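Local coordinates for putative polysaccharide binding proteins (DUF1812) (PDB 3GF8), which is an outer-membrane lipoprotein of the FimB/Mfa2 family that probably takes part in fimbrial assembly, with polysaccharide binding suggested but not established, at residues Asp191-Lys203 and Thr207-Glu219. Sequence-based numbering, arbitrary orientation.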
ATOM      1  N   ASP A 191      -8.844   5.923  13.444  1.00 24.87           N
ATOM      2  CA  ASP A 191      -7.892   6.804  14.115  1.00 23.82           C
ATOM      3  C   ASP A 191      -6.766   7.147  13.192  1.00 23.73           C
ATOM      4  O   ASP A 191      -6.483   6.399  12.266  1.00 21.86           O
ATOM      5  CB  ASP A 191      -7.310   6.113  15.342  1.00 24.83           C
ATOM      6  CG  ASP A 191      -8.336   5.940  16.429  1.00 25.41           C
ATOM      7  OD1 ASP A 191      -9.024   6.936  16.718  1.00 28.16           O
ATOM      8  OD2 ASP A 191      -8.475   4.833  16.979  1.00 31.13           O
ATOM      9  N   VAL A 192      -6.124   8.289  13.471  1.00 26.75           N
ATOM     10  CA  VAL A 192      -4.853   8.647  12.843  1.00 24.59           C
ATOM     11  C   VAL A 192      -3.700   7.862  13.469  1.00 25.61           C
ATOM     12  O   VAL A 192      -3.518   7.863  14.693  1.00 23.15           O
ATOM     13  CB  VAL A 192      -4.585  10.156  12.978  1.00 28.19           C
ATOM     14  CG1 VAL A 192      -3.188  10.559  12.387  1.00 23.09           C
ATOM     15  CG2 VAL A 192      -5.721  10.929  12.312  1.00 24.87           C
ATOM     16  N   LEU A 193      -2.918   7.223  12.601  1.00 24.14           N
ATOM     17  CA  LEU A 193      -1.791   6.421  12.999  1.00 23.76           C
ATOM     18  C   LEU A 193      -0.476   7.174  12.705  1.00 24.55           C
ATOM     19  O   LEU A 193      -0.412   7.999  11.777  1.00 25.27           O
ATOM     20  CB  LEU A 193      -1.817   5.074  12.261  1.00 20.35           C
ATOM     21  CG  LEU A 193      -3.074   4.202  12.375  1.00 24.51           C
ATOM     22  CD1 LEU A 193      -2.895   2.937  11.546  1.00 17.15           C
ATOM     23  CD2 LEU A 193      -3.471   3.887  13.853  1.00 19.42           C
ATOM     24  N   SER A 194       0.531   6.897  13.543  1.00 23.38           N
ATOM     25  CA  SER A 194       1.915   7.357  13.407  1.00 24.39           C
ATOM     26  C   SER A 194       2.788   6.183  12.953  1.00 24.57           C
ATOM     27  O   SER A 194       3.081   5.270  13.723  1.00 24.95           O
ATOM     28  CB  SER A 194       2.417   7.907  14.751  1.00 25.15           C
ATOM     29  OG  SER A 194       3.753   8.417  14.673  1.00 25.91           O
ATOM     30  N   PHE A 195       3.138   6.165  11.670  1.00 25.05           N
ATOM     31  CA  PHE A 195       4.009   5.127  11.147  1.00 23.60           C
ATOM     32  C   PHE A 195       5.415   5.598  11.361  1.00 23.72           C
ATOM     33  O   PHE A 195       5.746   6.726  10.980  1.00 24.00           O
ATOM     34  CB  PHE A 195       3.763   4.885   9.659  1.00 21.07           C
ATOM     35  CG  PHE A 195       2.376   4.371   9.342  1.00 21.01           C
ATOM     36  CD1 PHE A 195       1.307   5.251   9.204  1.00 20.77           C
ATOM     37  CD2 PHE A 195       2.133   3.010   9.173  1.00 18.54           C
ATOM     38  CE1 PHE A 195       0.037   4.779   8.899  1.00 19.37           C
ATOM     39  CE2 PHE A 195       0.860   2.531   8.864  1.00 20.86           C
ATOM     40  CZ  PHE A 195      -0.188   3.420   8.730  1.00 23.28           C
ATOM     41  N   ARG A 196       6.240   4.741  11.955  1.00 20.04           N
ATOM     42  CA  ARG A 196       7.602   5.105  12.314  1.00 23.45           C
ATOM     43  C   ARG A 196       8.584   4.101  11.801  1.00 21.66           C
ATOM     44  O   ARG A 196       8.184   3.019  11.476  1.00 23.71           O
ATOM     45  CB  ARG A 196       7.713   5.154  13.824  1.00 23.46           C
ATOM     46  CG  ARG A 196       6.807   6.200  14.364  1.00 25.61           C
ATOM     47  CD  ARG A 196       6.928   6.407  15.840  1.00 24.61           C
ATOM     48  NE  ARG A 196       5.936   7.403  16.204  1.00 23.45           N
ATOM     49  CZ  ARG A 196       5.842   7.978  17.391  1.00 29.02           C
ATOM     50  NH1 ARG A 196       6.708   7.688  18.326  1.00 32.37           N
ATOM     51  NH2 ARG A 196       4.895   8.882  17.632  1.00 37.38           N
ATOM     52  N   PRO A 197       9.873   4.450  11.751  1.00 22.78           N
ATOM     53  CA  PRO A 197      10.823   3.542  11.100  1.00 22.52           C
ATOM     54  C   PRO A 197      10.844   2.132  11.654  1.00 21.38           C
ATOM     55  O   PRO A 197      10.776   1.940  12.860  1.00 22.36           O
ATOM     56  CB  PRO A 197      12.163   4.223  11.319  1.00 22.40           C
ATOM     57  CG  PRO A 197      11.805   5.703  11.349  1.00 22.24           C
ATOM     58  CD  PRO A 197      10.494   5.750  12.079  1.00 23.13           C
ATOM     59  N   TYR A 198      10.913   1.151  10.766  1.00 20.08           N
ATOM     60  CA  TYR A 198      11.207  -0.194  11.189  1.00 21.79           C
ATOM     61  C   TYR A 198      12.693  -0.497  11.051  1.00 21.30           C
ATOM     62  O   TYR A 198      13.172  -1.484  11.591  1.00 19.19           O
ATOM     63  CB  TYR A 198      10.300  -1.221  10.478  1.00 23.91           C
ATOM     64  CG  TYR A 198      10.429  -1.246   8.977  1.00 24.96           C
ATOM     65  CD1 TYR A 198      11.499  -1.888   8.381  1.00 26.29           C
ATOM     66  CD2 TYR A 198       9.497  -0.614   8.160  1.00 27.47           C
ATOM     67  CE1 TYR A 198      11.651  -1.910   7.003  1.00 29.04           C
ATOM     68  CE2 TYR A 198       9.631  -0.635   6.792  1.00 28.84           C
ATOM     69  CZ  TYR A 198      10.712  -1.301   6.213  1.00 29.68           C
ATOM     70  OH  TYR A 198      10.909  -1.322   4.847  1.00 25.83           O
ATOM     71  N   TYR A 199      13.434   0.350  10.344  1.00 22.75           N
ATOM     72  CA  TYR A 199      14.896   0.170  10.221  1.00 22.20           C
ATOM     73  C   TYR A 199      15.544   1.501   9.989  1.00 24.30           C
ATOM     74  O   TYR A 199      14.963   2.362   9.359  1.00 20.37           O
ATOM     75  CB  TYR A 199      15.232  -0.755   9.078  1.00 22.01           C
ATOM     76  CG  TYR A 199      16.693  -0.911   8.843  1.00 20.59           C
ATOM     77  CD1 TYR A 199      17.433  -1.819   9.576  1.00 26.35           C
ATOM     78  CD2 TYR A 199      17.339  -0.183   7.845  1.00 28.60           C
ATOM     79  CE1 TYR A 199      18.750  -1.951   9.380  1.00 22.40           C
ATOM     80  CE2 TYR A 199      18.663  -0.333   7.620  1.00 22.61           C
ATOM     81  CZ  TYR A 199      19.361  -1.229   8.404  1.00 24.79           C
ATOM     82  OH  TYR A 199      20.674  -1.401   8.217  1.00 25.64           O
HETATM   83  N   MSE A 200      16.728   1.675  10.549  1.00 26.47           N
HETATM   84  CA  MSE A 200      17.445   2.930  10.483  0.50 29.35           C
HETATM   85  C   MSE A 200      18.896   2.555  10.276  1.00 32.38           C
HETATM   86  O   MSE A 200      19.349   1.533  10.792  1.00 32.75           O
HETATM   87  CB  MSE A 200      17.254   3.725  11.784  0.50 27.87           C
HETATM   88  CG  MSE A 200      15.812   4.202  12.028  0.50 29.16           C
HETATM   89 SE   MSE A 200      15.425   4.721  13.871  0.38 25.52          SE
HETATM   90  CE  MSE A 200      16.135   3.067  14.668  0.50 19.87           C
ATOM     91  N   GLU A 201      19.605   3.365   9.529  1.00 38.44           N
ATOM     92  CA  GLU A 201      20.990   3.095   9.265  1.00 43.52           C
ATOM     93  C   GLU A 201      21.715   4.420   9.115  1.00 47.53           C
ATOM     94  O   GLU A 201      21.337   5.200   8.285  1.00 46.12           O
ATOM     95  CB  GLU A 201      21.078   2.308   7.973  1.00 43.07           C
ATOM     96  CG  GLU A 201      22.441   2.415   7.346  1.00 47.71           C
ATOM     97  CD  GLU A 201      22.873   1.175   6.626  1.00 54.49           C
ATOM     98  OE1 GLU A 201      22.109   0.173   6.534  1.00 50.80           O
ATOM     99  OE2 GLU A 201      24.021   1.215   6.160  1.00 64.41           O
ATOM    100  N   GLN A 202      22.748   4.683   9.908  1.00 55.16           N
ATOM    101  CA  GLN A 202      23.623   5.846   9.649  1.00 59.56           C
ATOM    102  C   GLN A 202      25.123   5.489   9.487  1.00 63.58           C
ATOM    103  O   GLN A 202      25.982   6.303   9.828  1.00 65.19           O
ATOM    104  CB  GLN A 202      23.415   6.939  10.714  1.00 59.95           C
ATOM    105  CG  GLN A 202      24.245   8.216  10.449  1.00 63.66           C
ATOM    106  CD  GLN A 202      23.568   9.509  10.857  1.00 66.13           C
ATOM    107  OE1 GLN A 202      23.696  10.530  10.170  1.00 76.96           O
ATOM    108  NE2 GLN A 202      22.853   9.482  11.972  1.00 67.40           N
ATOM    109  N   LYS A 203      25.436   4.304   8.932  1.00 67.03           N
ATOM    110  CA  LYS A 203      26.840   3.885   8.677  1.00 69.20           C
ATOM    111  C   LYS A 203      27.682   5.063   8.108  1.00 73.43           C
ATOM    112  O   LYS A 203      28.522   5.642   8.818  1.00 74.69           O
ATOM    113  CB  LYS A 203      26.895   2.651   7.756  1.00 67.18           C
ATOM    114  N   THR A 207      25.502   7.709   3.309  1.00 70.70           N
ATOM    115  CA  THR A 207      24.662   6.489   3.214  1.00 67.75           C
ATOM    116  C   THR A 207      23.306   6.566   4.005  1.00 63.04           C
ATOM    117  O   THR A 207      22.284   6.081   3.522  1.00 63.00           O
ATOM    118  CB  THR A 207      25.446   5.226   3.702  1.00 67.23           C
ATOM    119  N   ALA A 208      23.319   7.203   5.184  1.00 55.92           N
ATOM    120  CA  ALA A 208      22.231   7.166   6.186  1.00 49.45           C
ATOM    121  C   ALA A 208      20.783   7.268   5.668  1.00 45.39           C
ATOM    122  O   ALA A 208      20.469   8.097   4.827  1.00 48.34           O
ATOM    123  CB  ALA A 208      22.458   8.254   7.234  1.00 47.31           C
ATOM    124  N   TYR A 209      19.891   6.462   6.224  1.00 38.21           N
ATOM    125  CA  TYR A 209      18.492   6.513   5.867  1.00 33.78           C
ATOM    126  C   TYR A 209      17.585   5.851   6.936  1.00 29.40           C
ATOM    127  O   TYR A 209      18.074   5.146   7.788  1.00 26.13           O
ATOM    128  CB  TYR A 209      18.325   5.845   4.505  1.00 30.63           C
ATOM    129  CG  TYR A 209      18.668   4.357   4.463  1.00 34.92           C
ATOM    130  CD1 TYR A 209      17.714   3.390   4.785  1.00 35.26           C
ATOM    131  CD2 TYR A 209      19.929   3.921   4.075  1.00 32.18           C
ATOM    132  CE1 TYR A 209      18.016   2.027   4.741  1.00 36.34           C
ATOM    133  CE2 TYR A 209      20.243   2.553   4.029  1.00 36.52           C
ATOM    134  CZ  TYR A 209      19.279   1.624   4.357  1.00 36.94           C
ATOM    135  OH  TYR A 209      19.566   0.300   4.296  1.00 40.95           O
ATOM    136  N   VAL A 210      16.274   6.084   6.871  1.00 28.22           N
ATOM    137  CA  VAL A 210      15.283   5.314   7.647  1.00 24.90           C
ATOM    138  C   VAL A 210      14.344   4.621   6.690  1.00 25.01           C
ATOM    139  O   VAL A 210      13.951   5.206   5.676  1.00 24.06           O
ATOM    140  CB  VAL A 210      14.432   6.220   8.591  1.00 25.34           C
ATOM    141  CG1 VAL A 210      15.288   6.838   9.691  1.00 24.82           C
ATOM    142  CG2 VAL A 210      13.766   7.301   7.852  1.00 21.65           C
ATOM    143  N   ASP A 211      13.976   3.378   6.983  1.00 23.15           N
ATOM    144  CA  ASP A 211      12.965   2.699   6.196  1.00 23.38           C
ATOM    145  C   ASP A 211      11.703   2.650   6.978  1.00 23.85           C
ATOM    146  O   ASP A 211      11.694   2.194   8.131  1.00 22.18           O
ATOM    147  CB  ASP A 211      13.326   1.257   5.860  1.00 23.40           C
ATOM    148  CG  ASP A 211      14.408   1.142   4.802  1.00 29.56           C
ATOM    149  OD1 ASP A 211      14.665   2.141   4.111  1.00 28.31           O
ATOM    150  OD2 ASP A 211      15.003   0.033   4.670  1.00 30.88           O
HETATM  151  N   MSE A 212      10.633   3.067   6.313  1.00 23.22           N
HETATM  152  CA  MSE A 212       9.283   3.122   6.868  1.00 24.59           C
HETATM  153  C   MSE A 212       8.312   2.464   5.925  1.00 24.28           C
HETATM  154  O   MSE A 212       8.606   2.306   4.737  1.00 20.06           O
HETATM  155  CB  MSE A 212       8.885   4.589   6.976  1.00 26.64           C
HETATM  156  CG  MSE A 212       9.969   5.411   7.693  1.00 33.65           C
HETATM  157 SE   MSE A 212       9.474   7.258   8.045  0.75 26.20          SE
HETATM  158  CE  MSE A 212       8.208   7.004   9.337  1.00 10.58           C
ATOM    159  N   ASN A 213       7.126   2.138   6.416  1.00 25.54           N
ATOM    160  CA  ASN A 213       6.019   1.795   5.518  1.00 26.15           C
ATOM    161  C   ASN A 213       4.648   2.313   5.963  1.00 24.94           C
ATOM    162  O   ASN A 213       4.422   2.582   7.117  1.00 26.52           O
ATOM    163  CB  ASN A 213       5.962   0.290   5.144  1.00 22.47           C
ATOM    164  CG  ASN A 213       5.803  -0.671   6.328  1.00 25.43           C
ATOM    165  OD1 ASN A 213       5.766  -1.901   6.120  1.00 23.13           O
ATOM    166  ND2 ASN A 213       5.767  -0.161   7.539  1.00 18.90           N
ATOM    167  N   THR A 214       3.733   2.463   5.025  1.00 23.36           N
ATOM    168  CA  THR A 214       2.404   2.879   5.410  1.00 23.32           C
ATOM    169  C   THR A 214       1.379   2.152   4.562  1.00 22.73           C
ATOM    170  O   THR A 214       1.724   1.365   3.689  1.00 23.16           O
ATOM    171  CB  THR A 214       2.228   4.423   5.295  1.00 21.95           C
ATOM    172  OG1 THR A 214       0.979   4.797   5.882  1.00 23.73           O
ATOM    173  CG2 THR A 214       2.308   4.883   3.814  1.00 17.24           C
HETATM  174  N   MSE A 215       0.108   2.428   4.827  1.00 23.97           N
HETATM  175  CA  MSE A 215      -0.978   1.865   4.028  1.00 23.38           C
HETATM  176  C   MSE A 215      -1.146   2.810   2.802  1.00 23.92           C
HETATM  177  O   MSE A 215      -0.185   3.459   2.423  1.00 23.00           O
HETATM  178  CB  MSE A 215      -2.205   1.712   4.928  1.00 21.49           C
HETATM  179  CG  MSE A 215      -1.950   0.692   6.056  1.00 28.28           C
HETATM  180 SE   MSE A 215      -2.252  -1.094   5.436  0.75 21.48          SE
HETATM  181  CE  MSE A 215      -4.193  -0.900   5.393  1.00 32.51           C
ATOM    182  N   ARG A 216      -2.334   2.896   2.202  1.00 24.95           N
ATOM    183  CA  ARG A 216      -2.505   3.498   0.885  1.00 22.45           C
ATOM    184  C   ARG A 216      -2.145   4.950   0.882  1.00 23.50           C
ATOM    185  O   ARG A 216      -2.489   5.680   1.843  1.00 22.34           O
ATOM    186  CB  ARG A 216      -3.947   3.375   0.415  1.00 25.91           C
ATOM    187  CG  ARG A 216      -4.398   1.918   0.217  1.00 24.94           C
ATOM    188  CD  ARG A 216      -5.688   1.858  -0.556  1.00 20.38           C
ATOM    189  NE  ARG A 216      -5.458   2.229  -1.944  1.00 27.52           N
ATOM    190  CZ  ARG A 216      -6.376   2.737  -2.768  1.00 25.51           C
ATOM    191  NH1 ARG A 216      -7.608   2.993  -2.357  1.00 30.57           N
ATOM    192  NH2 ARG A 216      -6.058   3.012  -4.011  1.00 26.83           N
ATOM    193  N   LEU A 217      -1.408   5.357  -0.161  1.00 21.28           N
ATOM    194  CA  LEU A 217      -1.189   6.783  -0.444  1.00 24.14           C
ATOM    195  C   LEU A 217      -2.283   7.263  -1.397  1.00 25.71           C
ATOM    196  O   LEU A 217      -2.407   6.761  -2.496  1.00 26.18           O
ATOM    197  CB  LEU A 217       0.216   7.031  -1.015  1.00 25.03           C
ATOM    198  CG  LEU A 217       1.341   6.647  -0.033  1.00 23.17           C
ATOM    199  CD1 LEU A 217       2.667   6.447  -0.741  1.00 20.96           C
ATOM    200  CD2 LEU A 217       1.449   7.683   1.096  1.00 21.11           C
HETATM  201  N   MSE A 218      -3.091   8.218  -0.934  1.00 26.53           N
HETATM  202  CA  MSE A 218      -4.269   8.721  -1.653  1.00 25.68           C
HETATM  203  C   MSE A 218      -4.087  10.163  -2.137  1.00 28.52           C
HETATM  204  O   MSE A 218      -3.644  11.064  -1.389  1.00 28.07           O
HETATM  205  CB  MSE A 218      -5.508   8.667  -0.735  1.00 21.94           C
HETATM  206  CG  MSE A 218      -5.838   7.244  -0.216  1.00 22.06           C
HETATM  207 SE   MSE A 218      -5.993   5.887  -1.578  0.75 17.88          SE
HETATM  208  CE  MSE A 218      -7.628   6.613  -2.440  1.00 15.91           C
ATOM    209  N   GLU A 219      -4.465  10.405  -3.384  1.00 30.58           N
ATOM    210  CA  GLU A 219      -4.262  11.729  -3.947  1.00 30.72           C
ATOM    211  C   GLU A 219      -5.095  12.776  -3.251  1.00 29.51           C
ATOM    212  O   GLU A 219      -4.711  13.929  -3.219  1.00 28.10           O
ATOM    213  CB  GLU A 219      -4.489  11.754  -5.458  1.00 31.73           C
ATOM    214  CG  GLU A 219      -5.870  11.715  -5.954  1.00 44.94           C
ATOM    215  CD  GLU A 219      -5.908  12.297  -7.344  1.00 62.06           C
ATOM    216  OE1 GLU A 219      -5.808  13.545  -7.437  1.00 68.74           O
ATOM    217  OE2 GLU A 219      -5.981  11.520  -8.334  1.00 65.81           O
TER
HETATM  218  O   HOH W   1       6.720   2.468   9.211  1.00 25.69           O
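The F195 ring lies over T214: T214 CB sits 4.0 Å from the centroid of the F195 ring, only 6° off the normal, a CH-pi contact, and T214 OG1 covers the same face nearer the rim. That hydroxyl oxygen is also hydrogen-bonded to N178. F195 lies beyond an antiparallel beta hairpin, 199-201 against 209-214, with a classic beta bulge at the start of strand 199-201, where Y198 and Y199 both face D211. At the bulge, the Y198 ring has the carbonyl O of D211 over one face, near the rim, and the backbone N of N213 at its edge. Within the hairpin, the Y209 ring takes E201 CB over one face, 4.2 Å from its centroid. D211 O accepts a hydrogen bond from Y198 N at 2.9 Å and a weak one from Y199 N; D211 N returns a straighter bond to Y199 O. E201 and Y209 exchange a reciprocal backbone pair nearer the loop 202-208. Beyond the bulge the strands diverge, and a water bridges the gap, donating to R196 O and accepting from N213 N. On the side of the hairpin carrying V210, P197 CG packs against V210 CB at 3.8 Å, and Y172 of strand 170-176 touches both. The D211 carboxylate, beside the Y199 ring, is salt-bridged to R153 of strand 139-158, tying the hairpin to its neighbour. Y199, its CG anti to the backbone N (chi1 176°), extends along the same face as E201, and Y199 OH donates to E201 OE1 at 2.7 Å, on the anti side and 33° out of the carboxylate plane.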